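Local coordinates for protein aminotransferase TlmJ (Streptoalloteichus hindustanus, PDB 5UID) that probably transfers amino groups as a pyridoxal 5'-phosphate-dependent aminotransferase of the DegT/DnrJ/EryC1 family, working in natural-product biosynthesis, at residues Pro35-Lys38 against Val39-Asp43; Leu67-Leu71 against Leu72-Pro76; Asp105-Pro108 against Ala109-Asn112; Gly255-Gln258 against Leu259-Leu262; Thr371-Gly374 against Glu375-Gly379. All coordinates share one frame; numbering follows the deposited sequence.

Contact 1 (Pro35-Lys38 against Val39-Asp43); sequences PRTK and VFEAD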
# COMPACT_ATOMS: atom_id res chain seq x y z
N PRO A 35 5.90 15.57 8.23
CA PRO A 35 5.08 16.39 9.13
C PRO A 35 3.59 16.36 8.82
O PRO A 35 2.78 16.50 9.74
CB PRO A 35 5.66 17.80 8.96
CG PRO A 35 6.33 17.78 7.62
CD PRO A 35 6.87 16.39 7.47
N ARG A 36 3.21 16.17 7.55
CA ARG A 36 1.79 16.13 7.22
C ARG A 36 1.12 14.87 7.74
O ARG A 36 -0.05 14.90 8.14
CB ARG A 36 1.59 16.26 5.71
CG ARG A 36 2.36 17.40 5.08
CD ARG A 36 2.00 18.74 5.70
NE ARG A 36 0.81 19.33 5.09
CZ ARG A 36 0.85 20.25 4.13
NH1 ARG A 36 2.02 20.69 3.68
NH2 ARG A 36 -0.28 20.73 3.63
N THR A 37 1.84 13.74 7.74
CA THR A 37 1.31 12.52 8.34
C THR A 37 1.10 12.69 9.84
O THR A 37 0.10 12.21 10.39
CB THR A 37 2.23 11.34 8.04
OG1 THR A 37 2.29 11.13 6.63
CG2 THR A 37 1.73 10.07 8.73
N LYS A 38 2.03 13.37 10.51
CA LYS A 38 1.88 13.61 11.94
C LYS A 38 0.68 14.50 12.22
O LYS A 38 -0.05 14.28 13.20
CB LYS A 38 3.16 14.23 12.50
CG LYS A 38 3.20 14.32 14.02
CD LYS A 38 4.51 14.94 14.51
CE LYS A 38 4.50 15.12 16.02
NZ LYS A 38 5.76 15.74 16.52
N VAL A 39 0.45 15.51 11.37
CA VAL A 39 -0.69 16.39 11.57
C VAL A 39 -2.00 15.64 11.35
O VAL A 39 -2.95 15.78 12.14
CB VAL A 39 -0.58 17.62 10.64
CG1 VAL A 39 -1.90 18.37 10.58
CG2 VAL A 39 0.54 18.54 11.13
N PHE A 40 -2.08 14.83 10.29
CA PHE A 40 -3.31 14.09 10.02
C PHE A 40 -3.61 13.08 11.12
O PHE A 40 -4.77 12.91 11.52
CB PHE A 40 -3.22 13.39 8.66
CG PHE A 40 -4.47 12.65 8.28
CD1 PHE A 40 -5.72 13.22 8.47
CD2 PHE A 40 -4.40 11.38 7.72
CE1 PHE A 40 -6.88 12.53 8.12
CE2 PHE A 40 -5.55 10.70 7.36
CZ PHE A 40 -6.79 11.27 7.57
N GLU A 41 -2.58 12.40 11.63
CA GLU A 41 -2.78 11.51 12.77
C GLU A 41 -3.33 12.27 13.97
O GLU A 41 -4.30 11.84 14.60
CB GLU A 41 -1.47 10.80 13.13
CG GLU A 41 -1.04 9.73 12.14
CD GLU A 41 0.20 8.98 12.59
OE1 GLU A 41 0.71 9.27 13.68
OE2 GLU A 41 0.65 8.09 11.84
N ALA A 42 -2.73 13.42 14.28
CA ALA A 42 -3.22 14.23 15.40
C ALA A 42 -4.64 14.72 15.14
O ALA A 42 -5.47 14.76 16.06
CB ALA A 42 -2.27 15.40 15.65
N ASP A 43 -4.94 15.10 13.90
CA ASP A 43 -6.29 15.54 13.56
C ASP A 43 -7.29 14.40 13.72
O ASP A 43 -8.35 14.57 14.32
CB ASP A 43 -6.32 16.08 12.13
CG ASP A 43 -5.63 17.42 12.00
OD1 ASP A 43 -5.24 18.00 13.04
OD2 ASP A 43 -5.47 17.90 10.86
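The amides of V39, F40, E41 and A42 donate in turn to the carbonyls of P35, R36, T37 and K38, four successive i to i+4 bonds of 3.0 Å between backbone N and O, the straightest being E41 N to T37 O at 166°. The T37 oxygen also carries the E41 side chain above it: CG of E41 closes to 3.2 Å from T37 O. E41 then runs out straight beyond CG, and its carboxylate oxygen OE2 crosses the T37 side chain at an angle, 3.8 Å from the methyl CG2. With that methyl anti to the backbone N, T37 keeps its hydroxyl OG1 beside its own N (chi1 -63°), where it bonds D249. These are the first turns of helix 35-48, one face of which lies against helix 249-280: T37 rests on A252 and F40 on S256. E41 OE2 is gripped in turn by the backbone N of S57, which ties the helix to strand 55-58. V39 does the same with CG2 as E41 with CG, folding it back to 3.3 Å from P35 O. F40 meets the preceding turn through CB, 3.5 Å from R36 O, while its ring leads off. The guanidinium of R36 likewise leaves this turn, for a salt bridge with E24.

Contact 2 (Leu67-Leu71 against Leu72-Pro76); sequences LSMEL and LGVGP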
# COMPACT_ATOMS: atom_id res chain seq x y z
N LEU A 67 -2.25 -6.36 9.57
CA LEU A 67 -1.31 -6.04 10.65
C LEU A 67 -1.89 -6.40 12.01
O LEU A 67 -1.17 -6.93 12.87
CB LEU A 67 -0.93 -4.56 10.61
CG LEU A 67 -0.02 -4.10 9.47
CD1 LEU A 67 0.14 -2.58 9.50
CD2 LEU A 67 1.33 -4.78 9.56
N SER A 68 -3.17 -6.13 12.22
CA SER A 68 -3.77 -6.40 13.53
C SER A 68 -3.76 -7.90 13.84
O SER A 68 -3.50 -8.30 14.97
CB SER A 68 -5.19 -5.84 13.58
OG SER A 68 -6.06 -6.55 12.71
N MSE A 69 -4.03 -8.73 12.84
CA MSE A 69 -3.98 -10.18 13.03
C MSE A 69 -2.55 -10.64 13.29
O MSE A 69 -2.33 -11.62 14.00
CB MSE A 69 -4.56 -10.91 11.81
CG MSE A 69 -6.05 -10.68 11.59
SE MSE A 69 -7.15 -11.19 13.14
CE MSE A 69 -7.85 -9.43 13.60
N GLU A 70 -1.58 -9.93 12.72
CA GLU A 70 -0.18 -10.23 13.01
C GLU A 70 0.18 -9.82 14.43
O GLU A 70 0.79 -10.59 15.18
CB GLU A 70 0.73 -9.54 12.00
CG GLU A 70 0.62 -10.08 10.58
CD GLU A 70 1.42 -9.26 9.58
OE1 GLU A 70 2.20 -8.39 10.01
OE2 GLU A 70 1.26 -9.49 8.36
N LEU A 71 -0.18 -8.59 14.82
CA LEU A 71 0.17 -8.09 16.14
C LEU A 71 -0.49 -8.91 17.24
O LEU A 71 0.10 -9.13 18.31
CB LEU A 71 -0.21 -6.62 16.26
CG LEU A 71 0.56 -5.67 15.34
CD1 LEU A 71 -0.11 -4.31 15.30
CD2 LEU A 71 2.00 -5.54 15.80
N LEU A 72 -1.72 -9.37 17.01
CA LEU A 72 -2.42 -10.17 18.00
C LEU A 72 -1.88 -11.59 18.08
O LEU A 72 -2.17 -12.30 19.06
CB LEU A 72 -3.92 -10.20 17.70
CG LEU A 72 -4.67 -8.88 17.90
CD1 LEU A 72 -6.11 -9.01 17.43
CD2 LEU A 72 -4.62 -8.45 19.36
N GLY A 73 -1.11 -12.03 17.09
CA GLY A 73 -0.47 -13.32 17.15
C GLY A 73 -1.34 -14.50 16.80
O GLY A 73 -1.11 -15.61 17.29
N VAL A 74 -2.36 -14.30 15.95
CA VAL A 74 -3.18 -15.42 15.52
C VAL A 74 -2.39 -16.29 14.56
O VAL A 74 -1.50 -15.81 13.84
CB VAL A 74 -4.49 -14.93 14.88
CG1 VAL A 74 -5.21 -13.96 15.81
CG2 VAL A 74 -4.23 -14.29 13.53
N GLY A 75 -2.70 -17.58 14.55
CA GLY A 75 -1.99 -18.52 13.71
C GLY A 75 -2.70 -19.86 13.58
O GLY A 75 -3.91 -19.97 13.83
N PRO A 76 -1.97 -20.89 13.19
CA PRO A 76 -2.57 -22.22 13.05
C PRO A 76 -3.17 -22.70 14.36
O PRO A 76 -2.57 -22.56 15.43
CB PRO A 76 -1.40 -23.11 12.61
CG PRO A 76 -0.41 -22.16 12.00
CD PRO A 76 -0.55 -20.89 12.79
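L72 leans back over the last full turn of its helix, and S68 O is the atom it covers. CB of L72 lies 3.4 Å from that oxygen and CG comes closer, to 3.2 Å, while the amide of L72 donates to the same S68 O (2.9 Å, 155°). With CG beside the backbone N (chi1 -69°), the side chain runs back along the preceding turn instead of outward. CD1 is still 3.7 Å from S68 O and ends 4.2 Å from CE of the selenomethionine M69, a loose methyl-to-methyl meeting, M69 being bent at chi2 and chi3. The chain then leaves the helix through a Schellman motif. G73 has a positive phi (80°), which suits glycine; its N bonds E70 O at 3.1 Å, with the donor well above the carbonyl plane, and reaches M69 O only weakly. V74 N closes the wider loop on M69 O with another weak bond. The apolar contact that often accompanies this motif is present too: V74 CG2 sits 3.8 Å from M69 CB and 3.3 Å from M69 O. The chain is thereby released from helix 61-72 into the loop before strand 79-83. M69 and L72 face V156 of strand 155-158, and V74 meets K127 of strand 126-132. On another side of the helix L71 packs on A208 and L211 of helix 202-212, and E70 pairs with R243.

Contact 3 (Asp105-Pro108 against Ala109-Asn112); sequences DVDP and ATLN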
# COMPACT_ATOMS: atom_id res chain seq x y z
N ASP A 105 -23.64 -15.24 12.17
CA ASP A 105 -24.81 -14.74 11.46
C ASP A 105 -25.00 -13.24 11.74
O ASP A 105 -24.28 -12.63 12.53
CB ASP A 105 -26.04 -15.53 11.86
CG ASP A 105 -27.02 -15.70 10.71
OD1 ASP A 105 -26.88 -14.97 9.71
OD2 ASP A 105 -27.91 -16.57 10.81
N VAL A 106 -25.99 -12.65 11.07
CA VAL A 106 -26.31 -11.24 11.21
C VAL A 106 -27.82 -11.07 11.29
O VAL A 106 -28.59 -11.93 10.86
CB VAL A 106 -25.75 -10.37 10.06
CG1 VAL A 106 -24.23 -10.46 9.98
CG2 VAL A 106 -26.39 -10.77 8.73
N ASP A 107 -28.24 -9.94 11.84
CA ASP A 107 -29.63 -9.51 11.77
C ASP A 107 -29.94 -9.14 10.32
O ASP A 107 -29.29 -8.24 9.77
CB ASP A 107 -29.84 -8.32 12.70
CG ASP A 107 -31.30 -7.89 12.82
OD1 ASP A 107 -32.07 -8.06 11.85
OD2 ASP A 107 -31.66 -7.38 13.89
N PRO A 108 -30.91 -9.79 9.67
CA PRO A 108 -31.17 -9.47 8.26
C PRO A 108 -31.68 -8.06 8.03
O PRO A 108 -31.50 -7.51 6.93
CB PRO A 108 -32.21 -10.52 7.85
CG PRO A 108 -32.87 -10.92 9.12
CD PRO A 108 -31.80 -10.84 10.18
N ALA A 109 -32.32 -7.45 9.03
CA ALA A 109 -32.82 -6.09 8.87
C ALA A 109 -31.69 -5.07 8.82
O ALA A 109 -31.79 -4.06 8.11
CB ALA A 109 -33.80 -5.74 9.99
N THR A 110 -30.61 -5.31 9.56
CA THR A 110 -29.51 -4.37 9.66
C THR A 110 -28.21 -4.87 9.05
O THR A 110 -27.28 -4.08 8.88
CB THR A 110 -29.25 -4.00 11.13
OG1 THR A 110 -28.83 -5.17 11.84
CG2 THR A 110 -30.51 -3.45 11.77
N LEU A 111 -28.12 -6.17 8.74
CA LEU A 111 -26.90 -6.80 8.24
C LEU A 111 -25.73 -6.67 9.21
O LEU A 111 -24.57 -6.78 8.82
CB LEU A 111 -26.51 -6.26 6.85
CG LEU A 111 -27.44 -6.66 5.70
CD1 LEU A 111 -28.67 -5.76 5.62
CD2 LEU A 111 -26.70 -6.68 4.37
N ASN A 112 -26.03 -6.45 10.50
CA ASN A 112 -25.06 -6.43 11.58
C ASN A 112 -25.29 -7.63 12.50
O ASN A 112 -26.43 -8.08 12.67
CB ASN A 112 -25.15 -5.15 12.41
CG ASN A 112 -24.21 -4.06 11.91
OD1 ASN A 112 -23.17 -4.34 11.31
ND2 ASN A 112 -24.58 -2.80 12.15
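D107 organises the bend through its amide, its carbonyl and its carboxylate. Its N donates to N112 O at 2.7 Å and 160°. Its O receives L111 N, nearly along the C=O axis, in an alpha turn, and T110 N adds a weak bond to the same oxygen. The side chain closes an Asx turn: OD1 takes A109 N at 2.9 Å on its anti side, the donor standing 31° out of the carboxylate plane. A chi1 of -173° swings the carboxyl carbon away from D107 N, setting OD1 ahead toward A109. L111 adopts left-handed backbone angles, and the chain after it doubles back beside V106. This tight reversal follows strand 100-104, an outermost strand of the sheet within this chain, and leads to helix 115-119. Outward from these bonds, T110 turns OG1 to 3.4 Å from D107 CB. V106 lays CB 3.5 Å from N112 O, with CG2 reaching L111 CA at 4.0 Å. N112 sends its amide away to Y134 and Y137, while A109 O holds W304 NE1. L111 turns toward W304 and A351, and its CD1 comes to 3.6 Å from P108 O.

Contact 4 (Gly255-Gln258 against Leu259-Leu262); sequences GSVQ and LRRL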
# COMPACT_ATOMS: atom_id res chain seq x y z
N GLY A 255 -6.00 14.09 3.55
CA GLY A 255 -6.83 13.61 4.65
C GLY A 255 -7.24 14.71 5.61
O GLY A 255 -8.38 14.75 6.08
N SER A 256 -6.31 15.62 5.93
CA SER A 256 -6.65 16.72 6.82
C SER A 256 -7.73 17.61 6.21
O SER A 256 -8.60 18.11 6.93
CB SER A 256 -5.40 17.54 7.15
OG SER A 256 -4.54 16.83 8.02
N VAL A 257 -7.69 17.80 4.89
CA VAL A 257 -8.72 18.59 4.23
C VAL A 257 -10.05 17.85 4.25
O VAL A 257 -11.10 18.43 4.57
CB VAL A 257 -8.29 18.95 2.80
CG1 VAL A 257 -9.40 19.69 2.07
CG2 VAL A 257 -7.01 19.79 2.81
N GLN A 258 -10.03 16.56 3.90
CA GLN A 258 -11.27 15.78 3.90
C GLN A 258 -11.86 15.67 5.30
O GLN A 258 -13.09 15.67 5.46
CB GLN A 258 -11.00 14.38 3.33
CG GLN A 258 -10.72 14.36 1.83
CD GLN A 258 -11.99 14.26 1.01
OE1 GLN A 258 -12.74 13.29 1.12
NE2 GLN A 258 -12.23 15.26 0.17
N LEU A 259 -11.01 15.59 6.32
CA LEU A 259 -11.50 15.49 7.69
C LEU A 259 -12.26 16.75 8.09
O LEU A 259 -13.31 16.67 8.75
CB LEU A 259 -10.34 15.22 8.65
CG LEU A 259 -10.71 15.02 10.12
CD1 LEU A 259 -11.78 13.94 10.26
CD2 LEU A 259 -9.48 14.65 10.93
N ARG A 260 -11.75 17.93 7.71
CA ARG A 260 -12.46 19.17 8.02
C ARG A 260 -13.79 19.25 7.29
O ARG A 260 -14.73 19.88 7.79
CB ARG A 260 -11.59 20.38 7.67
CG ARG A 260 -10.47 20.64 8.66
CD ARG A 260 -9.74 21.94 8.33
NE ARG A 260 -8.89 21.81 7.15
CZ ARG A 260 -7.60 21.48 7.20
NH1 ARG A 260 -7.01 21.25 8.36
NH2 ARG A 260 -6.89 21.40 6.08
N ARG A 261 -13.89 18.64 6.11
CA ARG A 261 -15.12 18.61 5.34
C ARG A 261 -16.04 17.46 5.72
O ARG A 261 -17.20 17.45 5.29
CB ARG A 261 -14.81 18.52 3.84
CG ARG A 261 -13.97 19.68 3.30
CD ARG A 261 -13.72 19.51 1.81
NE ARG A 261 -14.95 19.59 1.03
CZ ARG A 261 -15.04 19.30 -0.27
NH1 ARG A 261 -13.96 18.91 -0.94
NH2 ARG A 261 -16.21 19.40 -0.89
N LEU A 262 -15.56 16.51 6.52
CA LEU A 262 -16.34 15.32 6.85
C LEU A 262 -17.70 15.64 7.46
O LEU A 262 -18.70 15.03 7.02
CB LEU A 262 -15.53 14.40 7.76
CG LEU A 262 -16.22 13.12 8.24
CD1 LEU A 262 -16.63 12.26 7.05
CD2 LEU A 262 -15.31 12.33 9.18
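R260 folds its guanidinium back over the turn before it, placing S256 O beneath the centre of one face, 3.5 Å from the plane. The same oxygen receives the backbone N of R260 at 3.3 Å, so a single carbonyl meets both the main chain and the flat cation. A bend at chi3 (-73°) brings the group back over S256; NH2 finishes 3.6 Å from V257 CG2, the two side chains running across each other at a slant. R261 uses its stem: CG rides 3.4 Å from V257 O, which also accepts R261 N at 3.2 Å. Beyond, R261 NH1 comes to 4.2 Å from Q258 NE2, with the guanidinium and amide planes 79° apart, close to perpendicular. L259 N completes the turn on G255 O at 2.8 Å. In the next shell E18 accounts for two donor groups lying near each other: its OE2 makes a salt bridge with R261 NH1 and accepts Q258 NE2. Q258 is further fixed by T13 O on NE2 and by V190 N on OE1. V190 adjoins T191, which lines the pyridoxal phosphate pocket, while N248, V250, A251 and I254, at the start of helix 249-280 and just ahead of it, line it as well. V257 packs on A17 and A21 of helix 16-28. The Q258 amide N-H and the charged R261 guanidinium, both on E18 OE2, would probably favour its ionised form, and the positive face over S256 O would be expected to polarise that peptide carbonyl.

Contact 5 (Thr371-Gly374 against Glu375-Gly379); sequences TVIG and EVRAG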
# COMPACT_ATOMS: atom_id res chain seq x y z
N THR A 371 -34.34 11.14 -9.03
CA THR A 371 -34.29 10.10 -10.05
C THR A 371 -34.25 8.71 -9.43
O THR A 371 -34.90 7.79 -9.92
CB THR A 371 -33.07 10.32 -10.95
OG1 THR A 371 -33.11 11.63 -11.52
CG2 THR A 371 -33.04 9.29 -12.08
N VAL A 372 -33.50 8.55 -8.34
CA VAL A 372 -33.42 7.25 -7.67
C VAL A 372 -34.78 6.89 -7.07
O VAL A 372 -35.28 5.77 -7.26
CB VAL A 372 -32.31 7.26 -6.60
CG1 VAL A 372 -32.39 6.01 -5.74
CG2 VAL A 372 -30.95 7.37 -7.26
N ILE A 373 -35.39 7.82 -6.33
CA ILE A 373 -36.68 7.55 -5.71
C ILE A 373 -37.73 7.22 -6.77
O ILE A 373 -38.52 6.28 -6.61
CB ILE A 373 -37.12 8.75 -4.85
CG1 ILE A 373 -36.14 8.97 -3.70
CG2 ILE A 373 -38.53 8.53 -4.31
CD1 ILE A 373 -36.43 10.21 -2.88
N GLY A 374 -37.74 7.97 -7.87
CA GLY A 374 -38.72 7.72 -8.92
C GLY A 374 -38.53 6.37 -9.59
O GLY A 374 -39.50 5.65 -9.82
N GLU A 375 -37.29 6.02 -9.90
CA GLU A 375 -37.03 4.73 -10.54
C GLU A 375 -37.31 3.57 -9.59
O GLU A 375 -37.78 2.51 -10.03
CB GLU A 375 -35.59 4.67 -11.04
CG GLU A 375 -35.31 5.58 -12.22
CD GLU A 375 -36.10 5.20 -13.45
OE1 GLU A 375 -36.49 4.02 -13.56
OE2 GLU A 375 -36.34 6.08 -14.31
N VAL A 376 -37.03 3.74 -8.29
CA VAL A 376 -37.32 2.69 -7.32
C VAL A 376 -38.82 2.46 -7.21
O VAL A 376 -39.29 1.32 -7.25
CB VAL A 376 -36.68 3.01 -5.96
CG1 VAL A 376 -37.23 2.09 -4.88
CG2 VAL A 376 -35.17 2.87 -6.03
N ARG A 377 -39.59 3.54 -7.09
CA ARG A 377 -41.04 3.41 -6.99
C ARG A 377 -41.63 2.82 -8.26
O ARG A 377 -42.52 1.96 -8.20
CB ARG A 377 -41.67 4.77 -6.68
CG ARG A 377 -41.31 5.34 -5.31
CD ARG A 377 -42.03 6.65 -5.05
NE ARG A 377 -43.48 6.47 -5.03
CZ ARG A 377 -44.21 6.40 -3.92
NH1 ARG A 377 -45.52 6.23 -4.01
NH2 ARG A 377 -43.64 6.52 -2.74
N ALA A 378 -41.15 3.27 -9.42
CA ALA A 378 -41.66 2.73 -10.68
C ALA A 378 -41.23 1.28 -10.88
O ALA A 378 -42.02 0.46 -11.36
CB ALA A 378 -41.19 3.60 -11.85
N GLY A 379 -39.99 0.96 -10.52
CA GLY A 379 -39.52 -0.41 -10.69
C GLY A 379 -40.29 -1.40 -9.85
O GLY A 379 -40.67 -2.47 -10.33
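R377 and E375 carry the flat groups of this turn, yet neither lays a face or an edge on residues 371-374; the touching is done by the aliphatic stems. CG of R377 lies 3.2 Å from I373 O, and CD comes alongside the I373 methyl CG2 at 4.0 Å, the two side chains pointing the same way. Only then does the chain bend at chi3 (62°), carrying the guanidinium off to G279 O, which NH2 holds. E375 rests CG 3.2 Å from T371 O and bends at chi2, and its OE1 makes a long, weak ion pair with R322. The backbone beneath is regular: R377 N reaches I373 O at 3.0 Å and 167°, and V376 N reaches V372 O at 2.9 Å. V376 sets CG2 beside its own N, over the preceding turn, 3.2 Å from V372 O and 4.2 Å from V372 CG1. These two valines and I373 form the inward side of helix 366-383. V372 and I373 lie on Y276 and V376 on L280, near the C-terminal end of helix 249-280, while V372 also meets P359, just after strand 355-358.

How the contacts relate
The five contacts come in series along the chain. Contacts 1 and 4 are neighbours, their centres about 12 Å apart: helix 35-48 lies against helix 249-280, with F40 CE1 3.3 Å from G255 C and a probable hydrogen bond of 3.2 Å from D43 OD2 to S256 OG. The T37 side chain and G255 lie about 10 and 9 Å from the pyridoxal phosphate, whose pocket includes residues at the start of that long helix. Its far end meets helix 366-383, so contacts 4 and 5, centres about 33 Å apart, are joined by one helix. Contact 2 leads into strand 79-83 and contact 3 follows strand 100-104 of the seven-stranded sheet, their centres about 27 Å apart.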